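Local coordinates for protein LURP-one-related 15 (Arabidopsis thaliana, PDB 1ZXU), which is of unknown function but might be related to the phospholipid scramblases and the tubby-like superfamily of membrane-tethered transcription factors, at residues L63-K68 / R78-G83; D39-R44 / V55-N60. All coordinates share one frame; numbering follows the deposited sequence.

Contact 1: residues L63-K68 / R78-G83; sequences LLFKVK and RVLLDG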
ATOM      1  N   LEU A  63       0.413  -9.436 -12.997  1.00 14.26           N
ATOM      2  CA  LEU A  63       1.071  -9.185 -11.688  1.00 14.14           C
ATOM      3  C   LEU A  63       1.597  -7.771 -11.617  1.00 15.21           C
ATOM      4  O   LEU A  63       2.314  -7.308 -12.528  1.00 15.15           O
ATOM      5  CB  LEU A  63       2.218 -10.182 -11.501  1.00 14.35           C
ATOM      6  CG  LEU A  63       2.916 -10.097 -10.159  1.00 18.96           C
ATOM      7  CD1 LEU A  63       3.417 -11.488  -9.887  1.00 34.89           C
ATOM      8  CD2 LEU A  63       4.083  -9.131 -10.207  1.00 23.02           C
ATOM      9  N   LEU A  64       1.228  -7.074 -10.542  1.00 13.46           N
ATOM     10  CA  LEU A  64       1.827  -5.789 -10.220  1.00 14.69           C
ATOM     11  C   LEU A  64       2.860  -5.989  -9.118  1.00 13.72           C
ATOM     12  O   LEU A  64       4.012  -5.474  -9.258  1.00 15.16           O
ATOM     13  CB  LEU A  64       0.782  -4.757  -9.761  1.00 14.26           C
ATOM     14  CG  LEU A  64      -0.292  -4.492 -10.812  1.00 16.81           C
ATOM     15  CD1 LEU A  64      -1.408  -3.585 -10.186  1.00 16.67           C
ATOM     16  CD2 LEU A  64       0.255  -3.840 -12.053  1.00 19.88           C
ATOM     17  N   PHE A  65       2.492  -6.655  -7.999  1.00 12.55           N
ATOM     18  CA  PHE A  65       3.472  -6.945  -6.906  1.00 12.26           C
ATOM     19  C   PHE A  65       3.269  -8.334  -6.316  1.00 13.09           C
ATOM     20  O   PHE A  65       2.128  -8.804  -6.229  1.00 15.85           O
ATOM     21  CB  PHE A  65       3.265  -5.956  -5.747  1.00 12.76           C
ATOM     22  CG  PHE A  65       3.402  -4.544  -6.178  1.00 13.12           C
ATOM     23  CD1 PHE A  65       4.615  -4.033  -6.560  1.00 15.42           C
ATOM     24  CD2 PHE A  65       2.269  -3.741  -6.307  1.00 17.21           C
ATOM     25  CE1 PHE A  65       4.717  -2.692  -6.985  1.00 15.04           C
ATOM     26  CE2 PHE A  65       2.364  -2.420  -6.742  1.00 14.85           C
ATOM     27  CZ  PHE A  65       3.563  -1.896  -7.078  1.00 14.58           C
ATOM     28  N   LYS A  66       4.358  -9.003  -5.960  1.00 11.47           N
ATOM     29  CA  LYS A  66       4.255 -10.131  -5.073  1.00 11.48           C
ATOM     30  C   LYS A  66       4.492  -9.646  -3.678  1.00 12.93           C
ATOM     31  O   LYS A  66       5.378  -8.781  -3.437  1.00 15.78           O
ATOM     32  CB  LYS A  66       5.294 -11.223  -5.408  1.00 16.00           C
ATOM     33  CG  LYS A  66       4.921 -11.925  -6.711  1.00 29.20           C
ATOM     34  CD  LYS A  66       5.613 -13.306  -6.855  1.00 40.38           C
ATOM     35  CE  LYS A  66       5.631 -13.712  -8.341  1.00 46.60           C
ATOM     36  NZ  LYS A  66       5.079 -15.090  -8.602  1.00 54.98           N
ATOM     37  N   VAL A  67       3.642 -10.109  -2.788  1.00 12.67           N
ATOM     38  CA  VAL A  67       3.764  -9.713  -1.410  1.00 11.31           C
ATOM     39  C   VAL A  67       4.191 -10.902  -0.588  1.00 14.53           C
ATOM     40  O   VAL A  67       3.523 -11.949  -0.634  1.00 14.50           O
ATOM     41  CB  VAL A  67       2.407  -9.215  -0.877  1.00 12.23           C
ATOM     42  CG1 VAL A  67       2.527  -8.835   0.607  1.00 14.19           C
ATOM     43  CG2 VAL A  67       2.011  -8.010  -1.675  1.00 11.71           C
ATOM     44  N   LYS A  68       5.302 -10.739   0.129  1.00 15.03           N
ATOM     45  CA  LYS A  68       5.739 -11.869   0.976  1.00 16.84           C
ATOM     46  C   LYS A  68       6.417 -11.486   2.245  1.00 15.78           C
ATOM     47  O   LYS A  68       6.956 -10.396   2.365  1.00 14.24           O
ATOM     48  CB  LYS A  68       6.647 -12.815   0.201  1.00 19.89           C
ATOM     49  CG  LYS A  68       7.999 -12.272  -0.071  1.00 23.28           C
ATOM     50  CD  LYS A  68       8.917 -13.417  -0.595  1.00 30.50           C
ATOM     51  CE  LYS A  68      10.334 -12.970  -0.914  1.00 33.47           C
ATOM     52  NZ  LYS A  68      10.898 -11.858  -0.086  1.00 43.02           N
ATOM     53  N   ARG A  78       7.185  -7.333   5.706  1.00 15.99           N
ATOM     54  CA  ARG A  78       6.709  -7.839   4.459  1.00 15.00           C
ATOM     55  C   ARG A  78       7.457  -7.053   3.396  1.00 15.68           C
ATOM     56  O   ARG A  78       7.770  -5.903   3.611  1.00 17.42           O
ATOM     57  CB  ARG A  78       5.217  -7.515   4.302  1.00 15.22           C
ATOM     58  CG  ARG A  78       4.553  -8.360   3.264  1.00 23.56           C
ATOM     59  CD  ARG A  78       4.085  -9.684   3.935  1.00 30.31           C
ATOM     60  NE  ARG A  78       3.378  -9.317   5.157  1.00 28.75           N
ATOM     61  CZ  ARG A  78       2.065  -9.147   5.229  1.00 26.17           C
ATOM     62  NH1 ARG A  78       1.265  -9.426   4.190  1.00 27.30           N
ATOM     63  NH2 ARG A  78       1.533  -8.777   6.397  1.00 39.31           N
ATOM     64  N   VAL A  79       7.703  -7.669   2.257  1.00 12.02           N
ATOM     65  CA  VAL A  79       8.240  -6.941   1.111  1.00 12.63           C
ATOM     66  C   VAL A  79       7.285  -7.025  -0.092  1.00 12.74           C
ATOM     67  O   VAL A  79       6.596  -8.025  -0.278  1.00 14.13           O
ATOM     68  CB  VAL A  79       9.675  -7.493   0.721  1.00 16.30           C
ATOM     69  CG1 VAL A  79       9.588  -8.916   0.249  1.00 21.61           C
ATOM     70  CG2 VAL A  79      10.335  -6.622  -0.368  1.00 19.82           C
ATOM     71  N   LEU A  80       7.207  -5.946  -0.857  1.00 11.45           N
ATOM     72  CA  LEU A  80       6.497  -5.902  -2.159  1.00 11.78           C
ATOM     73  C   LEU A  80       7.554  -5.996  -3.221  1.00 14.54           C
ATOM     74  O   LEU A  80       8.459  -5.139  -3.256  1.00 16.99           O
ATOM     75  CB  LEU A  80       5.738  -4.567  -2.314  1.00 13.67           C
ATOM     76  CG  LEU A  80       4.337  -4.690  -1.772  1.00 21.78           C
ATOM     77  CD1 LEU A  80       4.462  -4.767  -0.232  1.00 19.51           C
ATOM     78  CD2 LEU A  80       3.597  -3.458  -2.207  1.00 25.91           C
ATOM     79  N   LEU A  81       7.485  -7.041  -4.046  1.00 12.76           N
ATOM     80  CA  LEU A  81       8.449  -7.254  -5.145  1.00 12.90           C
ATOM     81  C   LEU A  81       7.779  -6.931  -6.434  1.00 14.60           C
ATOM     82  O   LEU A  81       6.594  -7.192  -6.599  1.00 16.10           O
ATOM     83  CB  LEU A  81       8.899  -8.722  -5.218  1.00 17.57           C
ATOM     84  CG  LEU A  81       9.361  -9.303  -3.875  1.00 17.32           C
ATOM     85  CD1 LEU A  81       9.657 -10.818  -4.041  1.00 29.48           C
ATOM     86  CD2 LEU A  81      10.599  -8.661  -3.454  1.00 20.59           C
ATOM     87  N   ASP A  82       8.516  -6.374  -7.377  1.00 15.17           N
ATOM     88  CA  ASP A  82       7.913  -6.266  -8.729  1.00 16.84           C
ATOM     89  C   ASP A  82       7.968  -7.614  -9.529  1.00 19.41           C
ATOM     90  O   ASP A  82       8.341  -8.652  -8.989  1.00 21.20           O
ATOM     91  CB  ASP A  82       8.489  -5.082  -9.494  1.00 18.54           C
ATOM     92  CG  ASP A  82       9.931  -5.300  -9.937  1.00 25.25           C
ATOM     93  OD1 ASP A  82      10.411  -6.454  -9.982  1.00 23.07           O
ATOM     94  OD2 ASP A  82      10.605  -4.271 -10.180  1.00 29.02           O
ATOM     95  N   GLY A  83       7.501  -7.608 -10.781  1.00 23.31           N
ATOM     96  CA  GLY A  83       7.493  -8.831 -11.615  1.00 26.89           C
ATOM     97  C   GLY A  83       8.858  -9.456 -11.907  1.00 30.14           C
ATOM     98  O   GLY A  83       8.948 -10.657 -12.210  1.00 30.87           O
TER
HETATM   99  O   HOH W   1       5.755  -5.460 -11.884  1.00 40.21           O
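V67 packs against R78 and L80 on the face shared with F65. Its CG1 meets R78 CG at 3.4 Å, and its CG2 lies 4.1 Å from L80 CG, V67 and L80 running side by side. CG1 of V67 is anti to the backbone N (chi1 178°), which sets it against the arginine chain. L80 CD2 sits 4.1 Å from F65 CG, over one face of the ring and toward its rim. On the other sheet face K68 NZ comes within 3.2 Å of V79 CG1, and K68 CE packs on L81 CD1. Four backbone bonds join the strands: K66 N to L81 O, L81 N to K66 O at 2.8 Å, K68 N to V79 O, and V79 N to K68 O. Past the K66-L81 pair, a water donates to L64 O and accepts from G83 N. Outward, helix 197-211 covers the first face, with A198 and A201 against F65 and V205 against V67 and R78. R78 NH1 bonds G52 O. On its other edge, strand 63-68 sets L64 and F65 opposite I56 of strand 54-58, a classic beta bulge. This is an antiparallel beta hairpin in a barrel closed around a helix, as in the tubby-like fold.

Contact 2: residues D39-R44 / V55-N60; sequences DMAIVR and VITDVN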
ATOM      1  N   ASP A  39      -7.114  -0.488 -11.598  1.00 18.91           N
ATOM      2  CA  ASP A  39      -7.827  -1.232 -10.540  1.00 17.46           C
ATOM      3  C   ASP A  39      -6.908  -2.353 -10.124  1.00 19.87           C
ATOM      4  O   ASP A  39      -6.376  -3.040 -10.988  1.00 22.90           O
ATOM      5  CB  ASP A  39      -9.114  -1.839 -11.022  1.00 17.72           C
ATOM      6  CG  ASP A  39     -10.271  -0.840 -11.006  1.00 32.28           C
ATOM      7  OD1 ASP A  39     -10.035   0.365 -10.838  1.00 25.16           O
ATOM      8  OD2 ASP A  39     -11.426  -1.263 -11.159  1.00 46.39           O
HETATM    9  N   MSE A  40      -6.664  -2.472  -8.830  1.00 14.31           N
HETATM   10  CA  MSE A  40      -5.798  -3.565  -8.339  1.00 13.57           C
HETATM   11  C   MSE A  40      -6.595  -4.519  -7.511  1.00 13.93           C
HETATM   12  O   MSE A  40      -7.632  -4.147  -6.922  1.00 14.84           O
HETATM   13  CB  MSE A  40      -4.644  -3.016  -7.493  1.00 14.03           C
HETATM   14  CG  MSE A  40      -3.866  -1.907  -8.156  1.00 16.77           C
HETATM   15 SE   MSE A  40      -2.311  -1.353  -7.130  1.00 16.38          SE
HETATM   16  CE  MSE A  40      -3.199  -1.303  -5.448  1.00 12.70           C
ATOM     17  N   ALA A  41      -6.146  -5.783  -7.426  1.00 13.03           N
ATOM     18  CA  ALA A  41      -6.887  -6.752  -6.636  1.00 12.32           C
ATOM     19  C   ALA A  41      -5.900  -7.751  -6.040  1.00 13.30           C
ATOM     20  O   ALA A  41      -4.763  -7.844  -6.539  1.00 14.95           O
ATOM     21  CB  ALA A  41      -7.877  -7.498  -7.555  1.00 18.64           C
ATOM     22  N   ILE A  42      -6.316  -8.472  -4.996  1.00 12.80           N
ATOM     23  CA  ILE A  42      -5.495  -9.491  -4.318  1.00 12.08           C
ATOM     24  C   ILE A  42      -5.875 -10.881  -4.841  1.00 15.58           C
ATOM     25  O   ILE A  42      -7.073 -11.237  -4.987  1.00 15.14           O
ATOM     26  CB  ILE A  42      -5.721  -9.460  -2.772  1.00 12.06           C
ATOM     27  CG1 ILE A  42      -5.062  -8.209  -2.173  1.00 13.00           C
ATOM     28  CG2 ILE A  42      -5.176 -10.737  -2.071  1.00 14.82           C
ATOM     29  CD1 ILE A  42      -5.320  -8.007  -0.667  1.00 13.39           C
ATOM     30  N   VAL A  43      -4.840 -11.642  -5.179  1.00 13.64           N
ATOM     31  CA  VAL A  43      -5.000 -13.065  -5.519  1.00 14.99           C
ATOM     32  C   VAL A  43      -4.161 -13.881  -4.520  1.00 16.40           C
ATOM     33  O   VAL A  43      -2.956 -13.603  -4.300  1.00 16.19           O
ATOM     34  CB  VAL A  43      -4.499 -13.372  -6.945  1.00 15.29           C
ATOM     35  CG1 VAL A  43      -4.636 -14.887  -7.233  1.00 21.74           C
ATOM     36  CG2 VAL A  43      -5.249 -12.548  -8.017  1.00 17.14           C
ATOM     37  N   ARG A  44      -4.809 -14.877  -3.904  1.00 16.67           N
ATOM     38  CA  ARG A  44      -4.164 -15.715  -2.879  1.00 20.41           C
ATOM     39  C   ARG A  44      -4.090 -17.161  -3.316  1.00 23.10           C
ATOM     40  O   ARG A  44      -4.903 -17.587  -4.124  1.00 23.54           O
ATOM     41  CB  ARG A  44      -5.001 -15.708  -1.634  1.00 20.59           C
ATOM     42  CG  ARG A  44      -5.029 -14.366  -0.936  1.00 24.99           C
ATOM     43  CD  ARG A  44      -6.099 -14.365   0.159  1.00 25.87           C
ATOM     44  NE  ARG A  44      -6.485 -13.001   0.542  1.00 19.34           N
ATOM     45  CZ  ARG A  44      -5.813 -12.209   1.389  1.00 21.36           C
ATOM     46  NH1 ARG A  44      -4.685 -12.635   1.977  1.00 26.74           N
ATOM     47  NH2 ARG A  44      -6.265 -11.002   1.656  1.00 21.05           N
ATOM     48  N   VAL A  55      -0.486 -12.073  -4.080  1.00 12.24           N
ATOM     49  CA  VAL A  55      -0.072 -11.242  -5.207  1.00 13.08           C
ATOM     50  C   VAL A  55      -1.090 -10.135  -5.421  1.00 15.04           C
ATOM     51  O   VAL A  55      -2.287 -10.310  -5.131  1.00 15.69           O
ATOM     52  CB  VAL A  55       0.062 -12.079  -6.455  1.00 15.09           C
ATOM     53  CG1 VAL A  55       0.292 -11.225  -7.664  1.00 23.11           C
ATOM     54  CG2 VAL A  55       1.330 -13.005  -6.290  1.00 17.26           C
ATOM     55  N   ILE A  56      -0.629  -8.988  -5.925  1.00 12.97           N
ATOM     56  CA  ILE A  56      -1.596  -7.911  -6.252  1.00 10.96           C
ATOM     57  C   ILE A  56      -1.540  -7.807  -7.768  1.00 13.30           C
ATOM     58  O   ILE A  56      -0.448  -7.671  -8.327  1.00 14.18           O
ATOM     59  CB  ILE A  56      -1.163  -6.608  -5.582  1.00 12.76           C
ATOM     60  CG1 ILE A  56      -1.380  -6.713  -4.053  1.00 13.99           C
ATOM     61  CG2 ILE A  56      -1.963  -5.441  -6.208  1.00 15.37           C
ATOM     62  CD1 ILE A  56      -0.736  -5.579  -3.262  1.00 15.32           C
ATOM     63  N   THR A  57      -2.695  -7.860  -8.428  1.00 13.10           N
ATOM     64  CA  THR A  57      -2.731  -7.883  -9.921  1.00 14.70           C
ATOM     65  C   THR A  57      -3.540  -6.689 -10.383  1.00 15.86           C
ATOM     66  O   THR A  57      -4.239  -6.074  -9.569  1.00 16.05           O
ATOM     67  CB  THR A  57      -3.390  -9.193 -10.489  1.00 15.02           C
ATOM     68  OG1 THR A  57      -4.768  -9.264 -10.107  1.00 21.26           O
ATOM     69  CG2 THR A  57      -2.638 -10.447 -10.014  1.00 15.78           C
ATOM     70  N   ASP A  58      -3.449  -6.350 -11.663  1.00 13.36           N
ATOM     71  CA  ASP A  58      -4.452  -5.497 -12.237  1.00 17.81           C
ATOM     72  C   ASP A  58      -5.739  -6.307 -12.529  1.00 20.50           C
ATOM     73  O   ASP A  58      -5.814  -7.519 -12.230  1.00 19.34           O
ATOM     74  CB  ASP A  58      -3.909  -4.761 -13.470  1.00 18.16           C
ATOM     75  CG  ASP A  58      -3.734  -5.656 -14.673  1.00 19.55           C
ATOM     76  OD1 ASP A  58      -4.218  -6.832 -14.699  1.00 17.24           O
ATOM     77  OD2 ASP A  58      -3.139  -5.141 -15.645  1.00 20.94           O
ATOM     78  N   VAL A  59      -6.738  -5.644 -13.112  1.00 23.93           N
ATOM     79  CA  VAL A  59      -8.042  -6.291 -13.417  1.00 26.59           C
ATOM     80  C   VAL A  59      -7.970  -7.514 -14.307  1.00 26.08           C
ATOM     81  O   VAL A  59      -8.802  -8.445 -14.199  1.00 27.69           O
ATOM     82  CB  VAL A  59      -9.086  -5.329 -14.074  1.00 27.46           C
ATOM     83  CG1 VAL A  59      -9.865  -4.556 -13.012  1.00 38.94           C
ATOM     84  CG2 VAL A  59      -8.484  -4.438 -15.231  1.00 32.29           C
ATOM     85  N   ASN A  60      -6.971  -7.516 -15.170  1.00 23.12           N
ATOM     86  CA  ASN A  60      -6.795  -8.542 -16.186  1.00 24.12           C
ATOM     87  C   ASN A  60      -5.878  -9.665 -15.707  1.00 22.89           C
ATOM     88  O   ASN A  60      -5.467 -10.523 -16.496  1.00 26.90           O
ATOM     89  CB  ASN A  60      -6.231  -7.868 -17.451  1.00 23.02           C
ATOM     90  CG  ASN A  60      -7.225  -6.859 -18.065  1.00 22.92           C
ATOM     91  OD1 ASN A  60      -6.867  -5.744 -18.387  1.00 30.69           O
ATOM     92  ND2 ASN A  60      -8.465  -7.237 -18.119  1.00 27.10           N
TER
HETATM   93  O   HOH W   2      -6.426  -2.372 -13.841  1.00 28.36           O
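Strands 39-43 and 55-58 form an antiparallel beta hairpin of the barrel wall, and their side chains meet on both faces. On one face V43 CG2 touches T57 CG2 at 3.9 Å, the two side chains crossing at about a right angle. T57 OG1 lies between the backbone N and the carbonyl carbon (chi1 64°) and donates to D58 O at 2.9 Å. An alanine in place of T57 would probably leave D58 O without this donor and open a gap beside V43 CG2. On the other face I56 CG2 packs on M40 CB at 3.8 Å. M40 is selenomethionine, and its chain runs on to Y197 and A201 of helix 197-211. I42 and I56 are a non-hydrogen-bonded pair that meets more loosely, CG1 to CG1 at 4.4 Å. Four backbone bonds flank it: A41 N to T57 O, T57 N to A41 O at 2.8 Å, V43 N to V55 O, and V55 N to V43 O. At the far end V59 CG1 rests on D39 CB at 3.5 Å. OD1 of D39 is hydrogen-bonded to T190 OG1 of strand 187-191, the neighbour on the other side. A water accepts from D39 N and, weakly, from V59 N. The face of M40, I42 and I56 is turned to helix 197-211, an arrangement typical of the tubby-like barrel with its central helix.

Overall arrangement
From the N terminus, strand 38-43 comes first and pairs with strand 54-58, so contact 2 closes the loop between them. Part of that loop, residues 46-50, is not modelled. The chain then turns directly into strand 63-68. Contact 1 follows when strand 77-81 folds back on it. The two contacts are in series and neither nests in the other. They are joined edge to edge in the sheet, strands 54-58 and 63-68 being neighbours. L64 N lies 2.8 Å from I56 O and F65 O 2.8 Å from I56 N, both probable hydrogen bonds. The two hairpins supply four consecutive strands of the barrel. Helix 197-211, near the C terminus, touches both contacts.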